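Local coordinates for protein catalase (Pseudomonas syringae, PDB 1M7S) that decomposes hydrogen peroxide into water and oxygen at a heme centre, protecting the cell from peroxide toxicity, at residues A[128-133]-A[160-165]; A[145-148]-A[153-156]; A[355-360]-A[382-387]. All blocks are in the same frame, centred on the assembly; numbering follows the deposited sequence.

Contact 1 of 3, residues A[128-133]-A[160-165]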
# COMPACT_ATOMS: atom_id res chain seq x y z
N THR A 128 -14.73 5.00 -32.23
CA THR A 128 -15.32 3.70 -31.93
C THR A 128 -14.26 2.91 -31.14
O THR A 128 -13.09 3.26 -31.21
CB THR A 128 -15.71 2.91 -33.19
OG1 THR A 128 -14.68 2.86 -34.19
CG2 THR A 128 -16.94 3.61 -33.79
N PHE A 129 -14.70 1.80 -30.55
CA PHE A 129 -13.77 0.96 -29.79
C PHE A 129 -13.79 -0.46 -30.34
O PHE A 129 -14.58 -0.76 -31.26
CB PHE A 129 -14.20 0.97 -28.32
CG PHE A 129 -13.02 0.66 -27.43
CD1 PHE A 129 -13.04 -0.47 -26.61
CD2 PHE A 129 -11.92 1.49 -27.43
CE1 PHE A 129 -11.95 -0.72 -25.81
CE2 PHE A 129 -10.82 1.22 -26.63
CZ PHE A 129 -10.84 0.10 -25.83
N PHE A 130 -12.86 -1.30 -29.93
CA PHE A 130 -12.76 -2.64 -30.48
C PHE A 130 -13.81 -3.57 -29.91
O PHE A 130 -14.08 -4.60 -30.58
CB PHE A 130 -11.37 -3.22 -30.17
CG PHE A 130 -10.25 -2.27 -30.53
CD1 PHE A 130 -9.69 -1.41 -29.59
CD2 PHE A 130 -9.68 -2.34 -31.79
CE1 PHE A 130 -8.65 -0.57 -29.94
CE2 PHE A 130 -8.62 -1.53 -32.15
CZ PHE A 130 -8.11 -0.63 -31.23
N ILE A 131 -14.26 -3.32 -28.67
CA ILE A 131 -15.19 -4.30 -28.09
C ILE A 131 -16.46 -3.58 -27.62
O ILE A 131 -16.39 -2.35 -27.61
CB ILE A 131 -14.57 -5.04 -26.89
CG1 ILE A 131 -14.00 -4.04 -25.90
CG2 ILE A 131 -13.55 -6.05 -27.39
CD1 ILE A 131 -13.54 -4.64 -24.56
N ARG A 132 -17.53 -4.32 -27.31
CA ARG A 132 -18.74 -3.57 -26.92
C ARG A 132 -19.25 -3.89 -25.54
O ARG A 132 -20.37 -3.44 -25.23
CB ARG A 132 -19.82 -3.86 -28.00
CG ARG A 132 -20.09 -5.35 -28.16
CD ARG A 132 -21.29 -5.60 -29.04
NE ARG A 132 -21.30 -5.04 -30.38
CZ ARG A 132 -21.32 -5.83 -31.46
NH1 ARG A 132 -21.45 -5.25 -32.66
NH2 ARG A 132 -21.18 -7.16 -31.32
N ASP A 133 -18.52 -4.74 -24.78
CA ASP A 133 -18.99 -5.06 -23.44
C ASP A 133 -17.77 -5.03 -22.54
O ASP A 133 -16.78 -5.65 -22.91
CB ASP A 133 -19.74 -6.41 -23.38
CG ASP A 133 -20.41 -6.69 -22.06
OD1 ASP A 133 -19.74 -6.53 -20.99
OD2 ASP A 133 -21.63 -7.09 -21.97
N ASP A 160 -5.36 -13.98 -32.31
CA ASP A 160 -6.04 -15.16 -31.77
C ASP A 160 -7.30 -14.65 -31.06
O ASP A 160 -8.45 -15.07 -31.33
CB ASP A 160 -5.07 -15.85 -30.78
CG ASP A 160 -5.67 -16.96 -29.95
OD1 ASP A 160 -6.66 -17.55 -30.43
OD2 ASP A 160 -5.15 -17.26 -28.85
N PHE A 161 -7.18 -13.60 -30.24
CA PHE A 161 -8.35 -13.03 -29.54
C PHE A 161 -9.37 -12.47 -30.51
O PHE A 161 -10.55 -12.88 -30.53
CB PHE A 161 -7.88 -11.92 -28.56
CG PHE A 161 -8.99 -11.20 -27.83
CD1 PHE A 161 -9.76 -11.77 -26.84
CD2 PHE A 161 -9.28 -9.91 -28.24
CE1 PHE A 161 -10.78 -11.06 -26.20
CE2 PHE A 161 -10.30 -9.19 -27.61
CZ PHE A 161 -11.03 -9.76 -26.61
N PHE A 162 -8.92 -11.55 -31.37
CA PHE A 162 -9.83 -10.82 -32.26
C PHE A 162 -10.45 -11.67 -33.37
O PHE A 162 -11.54 -11.32 -33.86
CB PHE A 162 -9.16 -9.59 -32.87
CG PHE A 162 -9.00 -8.45 -31.89
CD1 PHE A 162 -7.79 -7.83 -31.66
CD2 PHE A 162 -10.13 -7.96 -31.25
CE1 PHE A 162 -7.69 -6.72 -30.79
CE2 PHE A 162 -10.04 -6.89 -30.38
CZ PHE A 162 -8.83 -6.29 -30.15
N SER A 163 -9.90 -12.85 -33.66
CA SER A 163 -10.56 -13.83 -34.53
C SER A 163 -11.89 -14.30 -33.95
O SER A 163 -12.78 -14.71 -34.72
CB SER A 163 -9.65 -15.03 -34.82
OG SER A 163 -9.50 -15.89 -33.71
N HIS A 164 -12.18 -14.17 -32.64
CA HIS A 164 -13.47 -14.45 -32.06
C HIS A 164 -14.31 -13.19 -31.90
O HIS A 164 -15.38 -13.21 -31.28
CB HIS A 164 -13.27 -15.03 -30.63
CG HIS A 164 -12.35 -16.22 -30.59
ND1 HIS A 164 -10.98 -16.04 -30.63
CD2 HIS A 164 -12.57 -17.56 -30.55
CE1 HIS A 164 -10.38 -17.23 -30.61
NE2 HIS A 164 -11.33 -18.14 -30.55
N VAL A 165 -13.83 -12.04 -32.38
CA VAL A 165 -14.46 -10.74 -32.14
C VAL A 165 -14.64 -9.92 -33.42
O VAL A 165 -13.97 -8.94 -33.73
CB VAL A 165 -13.56 -9.95 -31.15
CG1 VAL A 165 -14.26 -8.65 -30.69
CG2 VAL A 165 -13.21 -10.74 -29.88
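Behind the heme pocket, the loop 128-133 packs on the C-terminal end of helix 155-163: Phe-130 and Ile-131 meet Phe-162 and Val-165 mostly through apolar side-chain contacts in a buried layer. Phe-130 is touched at its root. Its CB lies 3.9 Å from CE2 and 4.0 Å from CZ of Phe-162, whose outer ring carbons thus rest against the start of the neighbouring side chain. The ring centroids of Phe-130 and Phe-162 are 5.9 Å apart, and their planes meet obliquely at 38°. A third ring ties them together, since Phe-144 of helix 137-144 packs edge-to-face with both, and Leu-172 of helix 169-176 also touches both. Next to this pair, Val-165 works as a fork. With CG1 anti to the backbone N (chi1 -172°), this methyl is carried to the loop, 4.1 Å from Phe-130 O and 4.3 Å from Ile-131 CG2. The other methyl turns back on its own segment, where CG2 sits 4.0 Å above one face of the Phe-161 ring, offset toward the rim. Phe-161 in turn lays its CD2 over a face of the Phe-162 ring, so helix-end side chains are layered on each other as well as on the loop. Within the loop, Phe-130 CD1 lies over the centre of the Phe-129 ring, and Phe-129 touches the heme. Phe-129 is thus a residue of the pocket itself, while Phe-130, Ile-131, Phe-162 and Val-165 form an apolar second shell behind it, on the distal side of a catalase heme, where His-52 and Asn-124 are the predicted active-site residues.

Contact 2 of 3, residues A[145-148]-A[153-156]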
# COMPACT_ATOMS: atom_id res chain seq x y z
N LYS A 145 -1.41 -6.19 -25.14
CA LYS A 145 -0.16 -5.86 -24.47
C LYS A 145 0.95 -6.84 -24.90
O LYS A 145 0.62 -7.88 -25.45
CB LYS A 145 -0.36 -6.10 -22.96
CG LYS A 145 -1.23 -5.07 -22.21
CD LYS A 145 -0.32 -3.94 -21.75
CE LYS A 145 -1.23 -2.98 -20.93
NZ LYS A 145 -0.36 -1.88 -20.46
N PRO A 146 2.20 -6.54 -24.61
CA PRO A 146 3.33 -7.40 -24.88
C PRO A 146 3.11 -8.78 -24.27
O PRO A 146 2.40 -9.00 -23.28
CB PRO A 146 4.56 -6.72 -24.21
CG PRO A 146 4.10 -5.27 -24.21
CD PRO A 146 2.59 -5.22 -24.06
N ASP A 147 3.73 -9.78 -24.88
CA ASP A 147 3.59 -11.19 -24.41
C ASP A 147 4.02 -11.25 -22.95
O ASP A 147 5.07 -10.74 -22.60
CB ASP A 147 4.57 -11.96 -25.28
CG ASP A 147 4.42 -13.48 -25.19
OD1 ASP A 147 4.42 -14.02 -24.08
OD2 ASP A 147 4.35 -14.07 -26.28
N PRO A 148 3.28 -11.95 -22.11
CA PRO A 148 3.54 -12.07 -20.68
C PRO A 148 4.80 -12.86 -20.36
O PRO A 148 5.30 -12.81 -19.22
CB PRO A 148 2.32 -12.76 -20.02
CG PRO A 148 1.65 -13.35 -21.25
CD PRO A 148 1.98 -12.52 -22.45
N ASP A 153 6.46 -7.33 -27.98
CA ASP A 153 5.23 -7.27 -28.78
C ASP A 153 5.13 -8.60 -29.55
O ASP A 153 6.12 -9.18 -30.00
CB ASP A 153 5.28 -6.05 -29.69
CG ASP A 153 5.21 -4.75 -28.92
OD1 ASP A 153 4.60 -4.63 -27.84
OD2 ASP A 153 5.78 -3.71 -29.36
N ASN A 154 3.93 -9.13 -29.69
CA ASN A 154 3.71 -10.42 -30.36
C ASN A 154 2.28 -10.36 -30.86
O ASN A 154 1.34 -10.71 -30.16
CB ASN A 154 3.87 -11.59 -29.38
CG ASN A 154 3.58 -12.93 -30.05
OD1 ASN A 154 3.19 -12.97 -31.23
ND2 ASN A 154 3.75 -14.03 -29.30
N ASP A 155 2.11 -9.83 -32.09
CA ASP A 155 0.75 -9.62 -32.58
C ASP A 155 -0.02 -10.87 -32.93
O ASP A 155 -1.27 -10.77 -32.91
CB ASP A 155 0.73 -8.63 -33.73
CG ASP A 155 1.40 -7.30 -33.45
OD1 ASP A 155 1.65 -6.84 -32.30
OD2 ASP A 155 1.72 -6.63 -34.48
N SER A 156 0.56 -12.08 -32.93
CA SER A 156 -0.26 -13.28 -33.05
C SER A 156 -1.26 -13.36 -31.92
O SER A 156 -2.29 -14.05 -32.11
CB SER A 156 0.70 -14.49 -33.16
OG SER A 156 1.34 -14.67 -31.90
O HOH W 1 1.53 -9.73 -27.45
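Asp-147 and Asn-154 run alongside each other, joining the loop after helix 137-144 to the N-cap of helix 155-163. Their flat ends are tilted by only 16°, and Asn-154 ND2 gives a hydrogen bond of 3.1 Å to Asp-147 OD2. The bond is close to straight, 166° at the hydrogen, lies in the amide plane and uses the anti lone pair of OD2. Both side chains have CG anti to the backbone N, which sends them out in the same direction, amide beside carboxylate. Asp-147 also forms a salt bridge through OD2 with Arg-149, so one oxygen holds two partners. The second pair, Pro-146 and Asp-153, is likewise set flank to flank: Pro-146 CG packs 3.7 Å from Asp-153 OD1, an oxygen that is hydrogen-bonded to His-94, while OD2 reaches Tyr-234 of the third subunit. Between the backbones a water lies 2.9 Å from Lys-145 O and 2.9 Å from Asn-154 O. At the other end of the amide, Asn-154 OD1 caps the helix by accepting from Ser-156 N at 3.3 Å; from the same face of the amide plane, the hydroxyl Ser-156 OG adds a second bond to this OD1, 2.6 Å long.

Contact 3 of 3, residues A[355-360]-A[382-387]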
# COMPACT_ATOMS: atom_id res chain seq x y z
N ALA A 355 -17.55 23.26 -3.01
CA ALA A 355 -17.41 22.62 -1.70
C ALA A 355 -17.71 21.14 -1.70
O ALA A 355 -18.46 20.69 -2.57
CB ALA A 355 -18.40 23.34 -0.76
N VAL A 356 -17.02 20.37 -0.88
CA VAL A 356 -17.28 18.94 -0.69
C VAL A 356 -17.82 18.78 0.73
O VAL A 356 -17.21 19.22 1.72
CB VAL A 356 -16.01 18.08 -0.87
CG1 VAL A 356 -16.18 16.64 -0.47
CG2 VAL A 356 -15.53 18.26 -2.32
N ASN A 357 -18.97 18.18 0.87
CA ASN A 357 -19.65 18.04 2.17
C ASN A 357 -20.29 16.69 2.28
O ASN A 357 -21.37 16.40 1.79
CB ASN A 357 -20.73 19.14 2.22
CG ASN A 357 -21.48 19.16 3.53
OD1 ASN A 357 -20.92 18.80 4.56
ND2 ASN A 357 -22.74 19.58 3.48
N ASN A 358 -19.62 15.78 3.00
CA ASN A 358 -20.14 14.45 3.19
C ASN A 358 -19.50 13.82 4.41
O ASN A 358 -18.69 14.45 5.09
CB ASN A 358 -20.02 13.60 1.90
CG ASN A 358 -18.61 13.42 1.36
OD1 ASN A 358 -17.75 13.07 2.15
ND2 ASN A 358 -18.39 13.64 0.07
N GLY A 359 -19.85 12.58 4.67
CA GLY A 359 -19.33 11.79 5.74
C GLY A 359 -18.20 10.85 5.33
O GLY A 359 -17.92 9.95 6.14
N ASN A 360 -17.59 11.03 4.16
CA ASN A 360 -16.49 10.11 3.80
C ASN A 360 -15.30 10.48 4.70
O ASN A 360 -15.02 11.68 4.79
CB ASN A 360 -16.13 10.17 2.33
CG ASN A 360 -17.26 9.73 1.42
OD1 ASN A 360 -18.05 8.85 1.78
ND2 ASN A 360 -17.40 10.28 0.22
N GLU A 382 -26.56 18.15 12.86
CA GLU A 382 -25.78 18.82 11.80
C GLU A 382 -26.16 18.15 10.48
O GLU A 382 -25.53 17.21 10.02
CB GLU A 382 -24.28 18.68 12.08
CG GLU A 382 -23.69 19.59 13.16
CD GLU A 382 -22.20 19.37 13.35
OE1 GLU A 382 -21.60 18.87 12.36
OE2 GLU A 382 -21.57 19.66 14.39
N PRO A 383 -27.33 18.52 9.98
CA PRO A 383 -27.90 17.90 8.81
C PRO A 383 -27.13 18.22 7.54
O PRO A 383 -26.64 19.34 7.36
CB PRO A 383 -29.35 18.41 8.67
CG PRO A 383 -29.42 19.52 9.69
CD PRO A 383 -28.19 19.56 10.55
N ARG A 384 -27.21 17.29 6.60
CA ARG A 384 -26.69 17.41 5.25
C ARG A 384 -27.75 16.93 4.25
O ARG A 384 -27.77 15.80 3.75
CB ARG A 384 -25.45 16.52 5.06
CG ARG A 384 -24.16 16.97 5.70
CD ARG A 384 -22.99 16.06 5.32
NE ARG A 384 -21.78 16.46 6.05
CZ ARG A 384 -21.40 15.88 7.19
NH1 ARG A 384 -22.09 14.87 7.71
NH2 ARG A 384 -20.32 16.29 7.85
N PRO A 385 -28.74 17.76 4.02
CA PRO A 385 -29.85 17.46 3.11
C PRO A 385 -29.37 17.21 1.69
O PRO A 385 -28.41 17.82 1.20
CB PRO A 385 -30.77 18.70 3.08
CG PRO A 385 -29.85 19.77 3.62
CD PRO A 385 -28.87 19.12 4.57
N ALA A 386 -30.11 16.30 1.06
CA ALA A 386 -29.90 16.00 -0.36
C ALA A 386 -30.61 17.06 -1.18
O ALA A 386 -31.35 17.88 -0.63
CB ALA A 386 -30.47 14.61 -0.66
N ASP A 387 -30.39 17.09 -2.49
CA ASP A 387 -31.08 18.07 -3.32
C ASP A 387 -32.01 17.25 -4.21
O ASP A 387 -31.54 16.61 -5.15
CB ASP A 387 -30.16 18.96 -4.14
CG ASP A 387 -30.92 19.91 -5.05
OD1 ASP A 387 -32.16 19.97 -5.02
OD2 ASP A 387 -30.27 20.63 -5.85
O HOH W 2 -18.17 17.68 6.28
O HOH W 3 -24.04 20.42 6.04
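Arg-384 reaches from its CB toward the loop 355-360 and meets Asn-357 along most of its length. CG passes 3.7 Å from Asn-357 ND2. CD, next along a chain extended from CG to NE, comes within 3.5 Å of Asn-357 OD1. NE then donates to that same OD1 at 2.9 Å, with an angle of 154° at the hydrogen. The bond is in line with the guanidinium plane but not with the amide: NE stands about 50° out of the carbonyl plane of Asn-357, and the two flat groups are turned 59° against each other. The guanidinium thus offers its edge to Asn-357, while one face is covered by the backbone carbonyl of Asn-358, whose O lies 3.7 Å from NH2. NH1 is the branch nearest Gly-359 N, which lies over the same face. NH2 itself donates to a water 3.0 Å away and also bonds to Val-374 O. Both segments belong to the long irregular stretch that follows the helix bearing the heme-ligating tyrosine in catalases, the wrapping region, which embraces a neighbouring subunit in the tetramer. Here the neighbour is the fourth subunit, whose N-terminal residues bind alongside: its Thr-5 OG1 accepts from Asn-357 N, and its Thr-3 O accepts from Asn-357 ND2. Asn-357 ND2 also donates to a second water at 3.0 Å, which passes a hydrogen bond of 3.1 Å on to Pro-383 O and so links the two segments a second time. Beyond the arginine tip the loop turns at Asn-358, where OD1 accepts from Asn-360 N at 2.9 Å in an Asx turn. The nitrogen of that side chain, ND2, faces the neighbour, bonding to Thr-5 O and Asp-7 OD1 of the fourth subunit.

In the fold
Contacts 1 and 2 share helix 155-163: contact 2 lies at its capped start and contact 1 packs its end, with centres 16 Å apart and contact 2 nested in the loop that contact 1 closes. Contact 1 is the one next to the heme; the side chain of Ile-131 is about 5 Å from the cofactor, and that of Phe-130 is about 7 Å from Asn-124 and 9 Å from His-52, the predicted active-site residues. Contact 3 lies apart, its centre 43 Å from that of contact 1 and 48 Å from that of contact 2. All three reach other chains: contacts 1 and 2 meet the second and third subunits, contact 3 the fourth.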